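Local coordinates for metallo-beta-lactamase (Simiduia agarivorans, PDB 6MFI), which probably hydrolyses beta-lactam antibiotics as a B3 metallo-beta-lactamase, an enzyme class that works with zinc ions in its active site, at residues 63-68 with 208-213; 67-72 with 195-200; 73-78 with 96-101; 104-109 with 117-122. All coordinates share one frame; numbering follows the deposited sequence.

How the contacts relate
From the N terminus, residues 63-68 and 67-72 form one run into strand 67-71, where contacts 1 and 2 both begin. The chain turns into strand 74-78, and contact 3 closes a short loop against 96-101, at the end of helix 85-95. Contact 4 follows in series, joining strand 103-107 to the helix starting at 119. Contact 2 then closes a long loop that encloses both, and contact 1, from the same starting stretch, closes last and outermost at 208-213. Contacts 1 and 2 join the two sheets of the sandwich face to face, whereas contacts 3 and 4 hold helical connections to the first sheet. I67 and L68 belong to contacts 1 and 2.

Contact 1: 63-68 with 208-213; sequences GIAAIL and LVYADS
Y210 reaches from the second sheet to I67 in the first sheet and A65 in the loop leading into it, across the buried middle of the αβ/βα sandwich that defines the metallo-beta-lactamase fold. Its side chain can be followed outward. CB abuts the rim of the W197 indole in the adjoining strand 193-199, with CZ3 of that ring 3.7 Å from Y210 CB. CG is anti to the backbone N (chi1 -170°), a setting that sends the ring away from its own strand and toward segment 63-68. On the near flank of the ring, CD1 and CE1 both meet I67 CG1, the shorter approach being 3.6 Å from CE1. This methylene makes a CH-pi contact: I67 CG1 stands 3.9 Å from the Y210 ring centroid, over the face but displaced toward the rim. On the same side of the ring, Y210 CE2 packs 3.6 Å from I78 CG2. A65 meets the phenol near the ring plane, A65 CB lying 3.7 Å from Y210 OH. The hydroxyl is held by a hydrogen bond to D79 OD2, which fixes the buried tip. Zinc ligands are close by: the side chain of Y210 comes within about 5 Å of that of H115. Two residues further on, D212 supplies a second-shell link, its OD1 hydrogen-bonded to ND1 of the zinc ligand H110.

Contact 2: 67-72 with 195-200; sequences ILITGD and WQWRAC
W197 NE1 is tied to T56 OG1 by a hydrogen bond, which satisfies this buried nitrogen; I69 CG1 merely packs beside it, 3.8 Å from W197 NE1. The bond anchors one end of the ring while two isoleucines of strand 67-71 pack against the rest. I69 does so squarely. Its side chain and that of W197 are directed against each other, and I69 CD1 settles over the middle of one indole face, 3.6 Å from the centroid of the six-membered ring and 19° off its normal. This is a CH-pi contact; the nearest ring atom to I69 CD1 is W197 CE2, at 3.5 Å. A chi2 of 149°, some way short of fully extended, swings the methyl into that position. I67 contributes a different branch from the one that meets Y210: its CG2 touches the outer rim of the benzene ring obliquely, 3.7 Å from W197 CZ2. A single indole thus bridges two residues spaced two apart on the strand, both pointing toward the facing sheet. The result is part of the apolar layer between the two sheets of the αβ/βα sandwich, about 13 Å from zinc when measured from the side chain of I67. Around it, I78 of strand 74-78 touches both isoleucines and W197, L178 and L180 of strand 178-184 pack on I69, and strand 206-210 is the neighbour of strand 193-199 in its own sheet.

Contact 3: 73-78 with 96-101; sequences AGHVLI and LGFSLS
H75 and F98 provide most of the buried surface here, with S99 adding a smaller share. They join the start of a beta-alpha-beta crossover to its return: strand 74-78 leads into helix 85-95, and the loop at 96-101 carries the chain back to strand 103-107, parallel to the first. The helix ends at G97 in a Schellman motif, and F98 follows directly, turned back toward the sheet. The two aromatic side chains lie roughly perpendicular. Their rings stand 5.2 Å apart between centroids with planes at 77°, an oblique pairing in which H75 NE2 lies 3.7 Å from F98 CD1 and 4.0 Å from F98 CB. H75 is directed there by its CG standing anti to the carbonyl carbon (chi1 -42°), while ND1 faces back toward its own hairpin and makes a weak hydrogen bond with G71 N. At the other nitrogen, one water links the segments, 2.9 Å from H75 NE2 and 3.0 Å from S99 N, whose amide donates to it. The direct touch of S99 is loose, its carbonyl O lying 4.2 Å from H75 CD2. F98 also pairs edge-to-face with Y57 and touches L68 and T70 of strand 67-71. S99 steadies the loop from within, for its side-chain oxygen accepts a hydrogen bond from the hydroxyl of S101, OG to OG at 2.7 Å.

Contact 4: 104-109 with 117-122; sequences KILLHS and GGMASL
H108 carries the imidazole of this contact, yet it is the root of its side chain that meets the helix segment: H108 CB lies 4.4 Å from M119 CE. The ring's nitrogens bond away from that segment. ND1 donates a weak, bent hydrogen bond to S109 O (3.2 Å, 141° at the hydrogen), while the main hold on the ring comes from S133 N, which donates to NE2. The same M119 methyl comes up to the peptide carbonyl before it, with M119 CE 3.3 Å from L107 O. To get there the methionine leaves the helix with CG anti to the backbone N (chi1 -160°) and then bends at both following torsions, laying its thioether along the strand. M119 SD passes alongside L106, 3.9 Å from CD1 and 4.1 Å from CB, the two side chains overlapping head to tail. Strand 103-107 and helix 119-126 belong to a beta-alpha-beta crossover that also holds the short helix 113-116 and ends in the parallel strand 129-132. Between strand and longer helix runs the HxHxDH motif with the zinc ligands H110, H112, D114 and H115, so the contact brings together the two ends of the stretch that carries these ligands. One turn further along the helix, L106 CD1 lies 4.3 Å from the carbonyl carbon C of L122, whose side chain packs on L77 and on helix 85-95. M119 also touches L130.

Contact 1: 63-68 with 208-213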
loop_
_atom_site.group_PDB
_atom_site.type_symbol
_atom_site.label_atom_id
_atom_site.label_comp_id
_atom_site.label_asym_id
_atom_site.label_seq_id
_atom_site.Cartn_x
_atom_site.Cartn_y
_atom_site.Cartn_z
ATOM N N GLY A 63 -10.882 -0.388 -6.133
ATOM C CA GLY A 63 -10.590 0.883 -5.500
ATOM C C GLY A 63 -9.448 0.836 -4.506
ATOM O O GLY A 63 -8.846 1.870 -4.201
ATOM N N ILE A 64 -9.135 -0.353 -3.993
ATOM C CA ILE A 64 -8.088 -0.531 -2.993
ATOM C C ILE A 64 -7.123 -1.602 -3.482
ATOM O O ILE A 64 -7.549 -2.675 -3.923
ATOM C CB ILE A 64 -8.669 -0.912 -1.619
ATOM C CG1 ILE A 64 -9.545 0.221 -1.078
ATOM C CG2 ILE A 64 -7.552 -1.241 -0.639
ATOM C CD1 ILE A 64 -8.801 1.523 -0.863
ATOM N N ALA A 65 -5.828 -1.315 -3.394
ATOM C CA ALA A 65 -4.801 -2.215 -3.891
ATOM C C ALA A 65 -4.348 -3.192 -2.813
ATOM O O ALA A 65 -4.310 -2.869 -1.622
ATOM C CB ALA A 65 -3.596 -1.427 -4.405
ATOM N N ALA A 66 -4.009 -4.401 -3.253
ATOM C CA ALA A 66 -3.369 -5.408 -2.419
ATOM C C ALA A 66 -2.340 -6.123 -3.278
ATOM O O ALA A 66 -2.668 -6.602 -4.367
ATOM C CB ALA A 66 -4.385 -6.404 -1.848
ATOM N N ILE A 67 -1.100 -6.182 -2.801
ATOM C CA ILE A 67 0.026 -6.663 -3.592
ATOM C C ILE A 67 0.459 -8.019 -3.053
ATOM O O ILE A 67 0.822 -8.141 -1.875
ATOM C CB ILE A 67 1.192 -5.663 -3.577
ATOM C CG1 ILE A 67 0.702 -4.272 -3.982
ATOM C CG2 ILE A 67 2.307 -6.131 -4.498
ATOM C CD1 ILE A 67 0.010 -4.236 -5.329
ATOM N N LEU A 68 0.431 -9.030 -3.916
ATOM C CA LEU A 68 0.868 -10.380 -3.583
ATOM C C LEU A 68 2.201 -10.660 -4.262
ATOM O O LEU A 68 2.326 -10.507 -5.482
ATOM C CB LEU A 68 -0.175 -11.415 -4.014
ATOM C CG LEU A 68 0.141 -12.881 -3.702
ATOM C CD1 LEU A 68 -0.015 -13.174 -2.213
ATOM C CD2 LEU A 68 -0.737 -13.804 -4.531
ATOM N N LEU A 208 10.293 -2.607 -8.123
ATOM C CA LEU A 208 8.947 -2.124 -7.858
ATOM C C LEU A 208 8.908 -1.422 -6.508
ATOM O O LEU A 208 9.576 -1.841 -5.559
ATOM C CB LEU A 208 7.935 -3.273 -7.876
ATOM C CG LEU A 208 7.490 -3.838 -9.229
ATOM C CD1 LEU A 208 8.587 -4.668 -9.884
ATOM C CD2 LEU A 208 6.221 -4.662 -9.070
ATOM N N VAL A 209 8.123 -0.351 -6.426
ATOM C CA VAL A 209 7.966 0.414 -5.195
ATOM C C VAL A 209 6.479 0.588 -4.927
ATOM O O VAL A 209 5.742 1.087 -5.787
ATOM C CB VAL A 209 8.665 1.782 -5.266
ATOM C CG1 VAL A 209 8.257 2.646 -4.084
ATOM C CG2 VAL A 209 10.176 1.605 -5.306
ATOM N N TYR A 210 6.039 0.171 -3.740
ATOM C CA TYR A 210 4.654 0.335 -3.305
ATOM C C TYR A 210 4.593 1.580 -2.424
ATOM O O TYR A 210 4.607 1.514 -1.194
ATOM C CB TYR A 210 4.175 -0.917 -2.575
ATOM C CG TYR A 210 2.690 -0.959 -2.296
ATOM C CD1 TYR A 210 1.763 -0.779 -3.315
ATOM C CD2 TYR A 210 2.215 -1.198 -1.013
ATOM C CE1 TYR A 210 0.403 -0.826 -3.058
ATOM C CE2 TYR A 210 0.861 -1.247 -0.748
ATOM C CZ TYR A 210 -0.041 -1.061 -1.773
ATOM O OH TYR A 210 -1.389 -1.112 -1.507
ATOM N N ALA A 211 4.532 2.738 -3.078
ATOM C CA ALA A 211 4.566 4.014 -2.378
ATOM C C ALA A 211 3.227 4.303 -1.710
ATOM O O ALA A 211 2.164 4.106 -2.304
ATOM C CB ALA A 211 4.921 5.144 -3.345
ATOM N N ASP A 212 3.292 4.782 -0.469
ATOM C CA ASP A 212 2.093 5.076 0.300
ATOM C C ASP A 212 1.309 6.221 -0.344
ATOM O O ASP A 212 1.802 6.939 -1.218
ATOM C CB ASP A 212 2.465 5.422 1.743
ATOM C CG ASP A 212 1.252 5.547 2.647
ATOM O OD1 ASP A 212 0.608 4.513 2.921
ATOM O OD2 ASP A 212 0.942 6.677 3.077
ATOM N N SER A 213 0.058 6.376 0.101
ATOM C CA SER A 213 -0.804 7.430 -0.426
ATOM C C SER A 213 -0.154 8.801 -0.281
ATOM O O SER A 213 -0.163 9.605 -1.220
ATOM C CB SER A 213 -2.162 7.393 0.276
ATOM O OG SER A 213 -2.771 6.123 0.127
#

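Contact 2: 67-72 with 195-200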
loop_
_atom_site.group_PDB
_atom_site.type_symbol
_atom_site.label_atom_id
_atom_site.label_comp_id
_atom_site.label_asym_id
_atom_site.label_seq_id
_atom_site.Cartn_x
_atom_site.Cartn_y
_atom_site.Cartn_z
ATOM N N ILE A 67 -1.100 -6.182 -2.801
ATOM C CA ILE A 67 0.026 -6.663 -3.592
ATOM C C ILE A 67 0.459 -8.019 -3.053
ATOM O O ILE A 67 0.822 -8.141 -1.875
ATOM C CB ILE A 67 1.192 -5.663 -3.577
ATOM C CG1 ILE A 67 0.702 -4.272 -3.982
ATOM C CG2 ILE A 67 2.307 -6.131 -4.498
ATOM C CD1 ILE A 67 0.010 -4.236 -5.329
ATOM N N LEU A 68 0.431 -9.030 -3.916
ATOM C CA LEU A 68 0.868 -10.380 -3.583
ATOM C C LEU A 68 2.201 -10.660 -4.262
ATOM O O LEU A 68 2.326 -10.507 -5.482
ATOM C CB LEU A 68 -0.175 -11.415 -4.014
ATOM C CG LEU A 68 0.141 -12.881 -3.702
ATOM C CD1 LEU A 68 -0.015 -13.174 -2.213
ATOM C CD2 LEU A 68 -0.737 -13.804 -4.531
ATOM N N ILE A 69 3.190 -11.068 -3.472
ATOM C CA ILE A 69 4.524 -11.389 -3.965
ATOM C C ILE A 69 4.830 -12.826 -3.571
ATOM O O ILE A 69 4.926 -13.140 -2.379
ATOM C CB ILE A 69 5.584 -10.424 -3.411
ATOM C CG1 ILE A 69 5.230 -8.984 -3.785
ATOM C CG2 ILE A 69 6.963 -10.790 -3.939
ATOM C CD1 ILE A 69 5.684 -7.964 -2.773
ATOM N N THR A 70 4.987 -13.692 -4.568
ATOM C CA THR A 70 5.123 -15.125 -4.352
ATOM C C THR A 70 6.588 -15.543 -4.374
ATOM O O THR A 70 7.386 -15.008 -5.150
ATOM C CB THR A 70 4.350 -15.908 -5.414
ATOM O OG1 THR A 70 4.928 -15.665 -6.704
ATOM C CG2 THR A 70 2.892 -15.478 -5.431
ATOM N N GLY A 71 6.932 -16.513 -3.524
ATOM C CA GLY A 71 8.279 -17.040 -3.456
ATOM C C GLY A 71 8.262 -18.543 -3.249
ATOM O O GLY A 71 7.201 -19.162 -3.157
ATOM N N ASP A 72 9.463 -19.118 -3.174
ATOM C CA ASP A 72 9.600 -20.560 -3.016
ATOM C C ASP A 72 9.342 -21.036 -1.591
ATOM O O ASP A 72 9.177 -22.243 -1.381
ATOM C CB ASP A 72 10.993 -21.020 -3.455
ATOM C CG ASP A 72 12.096 -20.103 -2.963
ATOM O OD1 ASP A 72 12.755 -19.463 -3.807
ATOM O OD2 ASP A 72 12.305 -20.024 -1.734
ATOM N N TRP A 195 7.146 0.351 0.447
ATOM C CA TRP A 195 7.870 -0.897 0.273
ATOM C C TRP A 195 8.507 -0.958 -1.109
ATOM O O TRP A 195 7.949 -0.464 -2.092
ATOM C CB TRP A 195 6.941 -2.096 0.477
ATOM C CG TRP A 195 6.510 -2.258 1.899
ATOM C CD1 TRP A 195 5.356 -1.798 2.463
ATOM C CD2 TRP A 195 7.226 -2.931 2.942
ATOM N NE1 TRP A 195 5.310 -2.139 3.794
ATOM C CE2 TRP A 195 6.447 -2.837 4.112
ATOM C CE3 TRP A 195 8.452 -3.604 3.000
ATOM C CZ2 TRP A 195 6.851 -3.389 5.325
ATOM C CZ3 TRP A 195 8.851 -4.153 4.205
ATOM C CH2 TRP A 195 8.052 -4.041 5.352
ATOM N N GLN A 196 9.684 -1.575 -1.173
ATOM C CA GLN A 196 10.435 -1.688 -2.415
ATOM C C GLN A 196 11.066 -3.069 -2.495
ATOM O O GLN A 196 11.741 -3.503 -1.558
ATOM C CB GLN A 196 11.512 -0.598 -2.506
ATOM C CG GLN A 196 12.716 -0.967 -3.357
ATOM C CD GLN A 196 13.950 -0.171 -2.983
ATOM O OE1 GLN A 196 14.528 -0.363 -1.912
ATOM N NE2 GLN A 196 14.360 0.733 -3.865
ATOM N N TRP A 197 10.837 -3.755 -3.613
ATOM C CA TRP A 197 11.391 -5.080 -3.844
ATOM C C TRP A 197 11.755 -5.214 -5.316
ATOM O O TRP A 197 11.420 -4.362 -6.144
ATOM C CB TRP A 197 10.409 -6.184 -3.430
ATOM C CG TRP A 197 9.149 -6.201 -4.242
ATOM C CD1 TRP A 197 8.872 -7.006 -5.308
ATOM C CD2 TRP A 197 7.994 -5.374 -4.052
ATOM N NE1 TRP A 197 7.617 -6.730 -5.795
ATOM C CE2 TRP A 197 7.057 -5.733 -5.041
ATOM C CE3 TRP A 197 7.662 -4.365 -3.142
ATOM C CZ2 TRP A 197 5.810 -5.119 -5.145
ATOM C CZ3 TRP A 197 6.424 -3.758 -3.247
ATOM C CH2 TRP A 197 5.514 -4.137 -4.241
ATOM N N ARG A 198 12.451 -6.299 -5.639
ATOM C CA ARG A 198 12.846 -6.603 -7.004
ATOM C C ARG A 198 12.046 -7.791 -7.522
ATOM O O ARG A 198 11.816 -8.761 -6.794
ATOM C CB ARG A 198 14.344 -6.907 -7.093
ATOM C CG ARG A 198 15.243 -5.705 -6.857
ATOM C CD ARG A 198 16.609 -5.882 -7.509
ATOM N NE ARG A 198 17.265 -7.127 -7.114
ATOM C CZ ARG A 198 17.297 -8.229 -7.857
ATOM N NH1 ARG A 198 16.708 -8.248 -9.045
ATOM N NH2 ARG A 198 17.917 -9.314 -7.412
ATOM N N ALA A 199 11.627 -7.707 -8.781
ATOM C CA ALA A 199 10.858 -8.762 -9.431
ATOM C C ALA A 199 11.598 -9.207 -10.683
ATOM O O ALA A 199 11.911 -8.383 -11.549
ATOM C CB ALA A 199 9.448 -8.282 -9.777
ATOM N N CYS A 200 11.875 -10.504 -10.775
ATOM C CA CYS A 200 12.569 -11.061 -11.930
ATOM C C CYS A 200 11.742 -12.163 -12.584
ATOM O O CYS A 200 10.743 -11.891 -13.250
ATOM C CB CYS A 200 13.940 -11.602 -11.524
ATOM S SG CYS A 200 14.947 -10.448 -10.563
#

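Contact 3: 73-78 with 96-101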
loop_
_atom_site.group_PDB
_atom_site.type_symbol
_atom_site.label_atom_id
_atom_site.label_comp_id
_atom_site.label_asym_id
_atom_site.label_seq_id
_atom_site.Cartn_x
_atom_site.Cartn_y
_atom_site.Cartn_z
ATOM N N ALA A 73 9.305 -20.133 -0.617
ATOM C CA ALA A 73 9.076 -20.485 0.780
ATOM C C ALA A 73 7.939 -19.659 1.362
ATOM O O ALA A 73 7.996 -19.206 2.508
ATOM C CB ALA A 73 10.348 -20.311 1.606
ATOM N N GLY A 74 6.889 -19.455 0.582
ATOM C CA GLY A 74 5.748 -18.672 1.006
ATOM C C GLY A 74 5.677 -17.333 0.291
ATOM O O GLY A 74 6.589 -16.918 -0.425
ATOM N N HIS A 75 4.554 -16.655 0.505
ATOM C CA HIS A 75 4.271 -15.388 -0.149
ATOM C C HIS A 75 4.182 -14.266 0.877
ATOM O O HIS A 75 3.955 -14.494 2.068
ATOM C CB HIS A 75 2.965 -15.452 -0.954
ATOM C CG HIS A 75 2.792 -16.719 -1.730
ATOM N ND1 HIS A 75 3.850 -17.397 -2.297
ATOM C CD2 HIS A 75 1.682 -17.434 -2.033
ATOM C CE1 HIS A 75 3.400 -18.474 -2.917
ATOM N NE2 HIS A 75 2.088 -18.519 -2.771
ATOM N N VAL A 76 4.367 -13.042 0.389
ATOM C CA VAL A 76 4.173 -11.828 1.170
ATOM C C VAL A 76 2.989 -11.076 0.581
ATOM O O VAL A 76 2.869 -10.948 -0.643
ATOM C CB VAL A 76 5.438 -10.946 1.180
ATOM C CG1 VAL A 76 5.205 -9.691 2.006
ATOM C CG2 VAL A 76 6.627 -11.729 1.716
ATOM N N LEU A 77 2.109 -10.588 1.452
ATOM C CA LEU A 77 0.910 -9.873 1.035
ATOM C C LEU A 77 0.886 -8.518 1.723
ATOM O O LEU A 77 0.921 -8.446 2.956
ATOM C CB LEU A 77 -0.353 -10.671 1.367
ATOM C CG LEU A 77 -1.690 -9.995 1.057
ATOM C CD1 LEU A 77 -1.840 -9.769 -0.437
ATOM C CD2 LEU A 77 -2.841 -10.828 1.595
ATOM N N ILE A 78 0.832 -7.450 0.932
ATOM C CA ILE A 78 0.788 -6.088 1.449
ATOM C C ILE A 78 -0.644 -5.583 1.370
ATOM O O ILE A 78 -1.293 -5.696 0.321
ATOM C CB ILE A 78 1.742 -5.162 0.677
ATOM C CG1 ILE A 78 3.076 -5.862 0.414
ATOM C CG2 ILE A 78 1.960 -3.865 1.444
ATOM C CD1 ILE A 78 3.922 -5.180 -0.637
ATOM N N LEU A 96 -5.882 -16.846 -8.771
ATOM C CA LEU A 96 -4.562 -17.054 -9.350
ATOM C C LEU A 96 -4.019 -18.451 -9.086
ATOM O O LEU A 96 -3.026 -18.838 -9.710
ATOM C CB LEU A 96 -3.584 -16.012 -8.807
ATOM C CG LEU A 96 -3.809 -14.564 -9.244
ATOM C CD1 LEU A 96 -3.080 -13.611 -8.313
ATOM C CD2 LEU A 96 -3.359 -14.360 -10.682
ATOM N N GLY A 97 -4.641 -19.212 -8.189
ATOM C CA GLY A 97 -4.189 -20.549 -7.873
ATOM C C GLY A 97 -3.243 -20.651 -6.700
ATOM O O GLY A 97 -2.643 -21.716 -6.503
ATOM N N PHE A 98 -3.089 -19.591 -5.916
ATOM C CA PHE A 98 -2.180 -19.582 -4.781
ATOM C C PHE A 98 -2.928 -19.911 -3.495
ATOM O O PHE A 98 -4.093 -19.544 -3.319
ATOM C CB PHE A 98 -1.483 -18.227 -4.650
ATOM C CG PHE A 98 -0.604 -17.886 -5.818
ATOM C CD1 PHE A 98 0.534 -18.628 -6.084
ATOM C CD2 PHE A 98 -0.914 -16.823 -6.651
ATOM C CE1 PHE A 98 1.347 -18.318 -7.160
ATOM C CE2 PHE A 98 -0.106 -16.509 -7.727
ATOM C CZ PHE A 98 1.026 -17.257 -7.982
ATOM N N SER A 99 -2.241 -20.612 -2.597
ATOM C CA SER A 99 -2.825 -21.005 -1.322
ATOM C C SER A 99 -2.726 -19.860 -0.322
ATOM O O SER A 99 -1.673 -19.227 -0.193
ATOM C CB SER A 99 -2.121 -22.247 -0.778
ATOM O OG SER A 99 -2.462 -22.475 0.578
ATOM N N LEU A 100 -3.827 -19.594 0.385
ATOM C CA LEU A 100 -3.812 -18.537 1.391
ATOM C C LEU A 100 -2.889 -18.889 2.549
ATOM O O LEU A 100 -2.210 -18.014 3.098
ATOM C CB LEU A 100 -5.230 -18.268 1.898
ATOM C CG LEU A 100 -5.348 -17.098 2.878
ATOM C CD1 LEU A 100 -5.085 -15.777 2.172
ATOM C CD2 LEU A 100 -6.706 -17.083 3.564
ATOM N N SER A 101 -2.844 -20.168 2.932
ATOM C CA SER A 101 -1.945 -20.597 3.995
ATOM C C SER A 101 -0.480 -20.444 3.609
ATOM O O SER A 101 0.382 -20.417 4.495
ATOM C CB SER A 101 -2.235 -22.048 4.379
ATOM O OG SER A 101 -2.141 -22.900 3.252
HETATM O O HOH W 1 0.666 -21.093 -2.837
#

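Contact 4: 104-109 with 117-122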
loop_
_atom_site.group_PDB
_atom_site.type_symbol
_atom_site.label_atom_id
_atom_site.label_comp_id
_atom_site.label_asym_id
_atom_site.label_seq_id
_atom_site.Cartn_x
_atom_site.Cartn_y
_atom_site.Cartn_z
ATOM N N LYS A 104 2.831 -16.111 4.199
ATOM C CA LYS A 104 3.514 -16.200 5.481
ATOM C C LYS A 104 3.749 -14.851 6.144
ATOM O O LYS A 104 3.978 -14.812 7.358
ATOM C CB LYS A 104 4.864 -16.909 5.314
ATOM C CG LYS A 104 4.787 -18.237 4.581
ATOM C CD LYS A 104 3.862 -19.212 5.291
ATOM C CE LYS A 104 3.804 -20.545 4.563
ATOM N NZ LYS A 104 2.861 -21.496 5.213
ATOM N N ILE A 105 3.700 -13.753 5.393
ATOM C CA ILE A 105 4.012 -12.430 5.922
ATOM C C ILE A 105 2.973 -11.440 5.417
ATOM O O ILE A 105 2.647 -11.426 4.226
ATOM C CB ILE A 105 5.432 -11.977 5.522
ATOM C CG1 ILE A 105 6.483 -12.867 6.189
ATOM C CG2 ILE A 105 5.658 -10.519 5.892
ATOM C CD1 ILE A 105 7.908 -12.493 5.851
ATOM N N LEU A 106 2.451 -10.618 6.323
ATOM C CA LEU A 106 1.518 -9.549 5.988
ATOM C C LEU A 106 2.182 -8.203 6.243
ATOM O O LEU A 106 2.726 -7.971 7.329
ATOM C CB LEU A 106 0.230 -9.665 6.806
ATOM C CG LEU A 106 -0.695 -10.844 6.507
ATOM C CD1 LEU A 106 -1.799 -10.921 7.546
ATOM C CD2 LEU A 106 -1.283 -10.730 5.109
ATOM N N LEU A 107 2.139 -7.325 5.247
ATOM C CA LEU A 107 2.659 -5.972 5.356
ATOM C C LEU A 107 1.533 -4.974 5.115
ATOM O O LEU A 107 0.415 -5.340 4.746
ATOM C CB LEU A 107 3.809 -5.735 4.369
ATOM C CG LEU A 107 4.969 -6.731 4.426
ATOM C CD1 LEU A 107 6.016 -6.397 3.374
ATOM C CD2 LEU A 107 5.586 -6.760 5.816
ATOM N N HIS A 108 1.841 -3.696 5.322
ATOM C CA HIS A 108 0.841 -2.645 5.216
ATOM C C HIS A 108 1.454 -1.404 4.587
ATOM O O HIS A 108 2.665 -1.179 4.663
ATOM C CB HIS A 108 0.252 -2.285 6.588
ATOM C CG HIS A 108 1.220 -1.592 7.497
ATOM N ND1 HIS A 108 1.549 -0.260 7.361
ATOM C CD2 HIS A 108 1.929 -2.046 8.558
ATOM C CE1 HIS A 108 2.422 0.074 8.293
ATOM N NE2 HIS A 108 2.669 -0.991 9.034
ATOM N N SER A 109 0.596 -0.595 3.966
ATOM C CA SER A 109 0.987 0.734 3.518
ATOM C C SER A 109 0.849 1.712 4.676
ATOM O O SER A 109 1.850 2.126 5.269
ATOM C CB SER A 109 0.135 1.178 2.328
ATOM O OG SER A 109 -1.246 1.115 2.636
ATOM N N GLY A 117 -8.227 -2.639 7.196
ATOM C CA GLY A 117 -9.435 -2.944 7.947
ATOM C C GLY A 117 -9.699 -4.433 8.068
ATOM O O GLY A 117 -10.197 -4.903 9.094
ATOM N N GLY A 118 -9.369 -5.193 7.028
ATOM C CA GLY A 118 -9.581 -6.626 7.047
ATOM C C GLY A 118 -8.313 -7.417 7.288
ATOM O O GLY A 118 -8.224 -8.588 6.912
ATOM N N MET A 119 -7.323 -6.783 7.922
ATOM C CA MET A 119 -6.051 -7.455 8.163
ATOM C C MET A 119 -6.211 -8.618 9.134
ATOM O O MET A 119 -5.573 -9.664 8.966
ATOM C CB MET A 119 -5.023 -6.452 8.687
ATOM C CG MET A 119 -3.576 -6.884 8.517
ATOM S SD MET A 119 -3.167 -7.316 6.817
ATOM C CE MET A 119 -2.499 -5.762 6.225
ATOM N N ALA A 120 -7.062 -8.460 10.150
ATOM C CA ALA A 120 -7.243 -9.520 11.136
ATOM C C ALA A 120 -7.869 -10.759 10.510
ATOM O O ALA A 120 -7.530 -11.888 10.884
ATOM C CB ALA A 120 -8.097 -9.018 12.298
ATOM N N SER A 121 -8.782 -10.570 9.555
ATOM C CA SER A 121 -9.409 -11.712 8.897
ATOM C C SER A 121 -8.408 -12.471 8.033
ATOM O O SER A 121 -8.404 -13.707 8.017
ATOM C CB SER A 121 -10.599 -11.247 8.060
ATOM O OG SER A 121 -11.604 -10.671 8.877
ATOM N N LEU A 122 -7.552 -11.747 7.309
ATOM C CA LEU A 122 -6.547 -12.407 6.481
ATOM C C LEU A 122 -5.481 -13.077 7.338
ATOM O O LEU A 122 -4.975 -14.148 6.986
ATOM C CB LEU A 122 -5.911 -11.400 5.524
ATOM C CG LEU A 122 -6.806 -10.880 4.398
ATOM C CD1 LEU A 122 -6.003 -10.029 3.428
ATOM C CD2 LEU A 122 -7.479 -12.033 3.673
#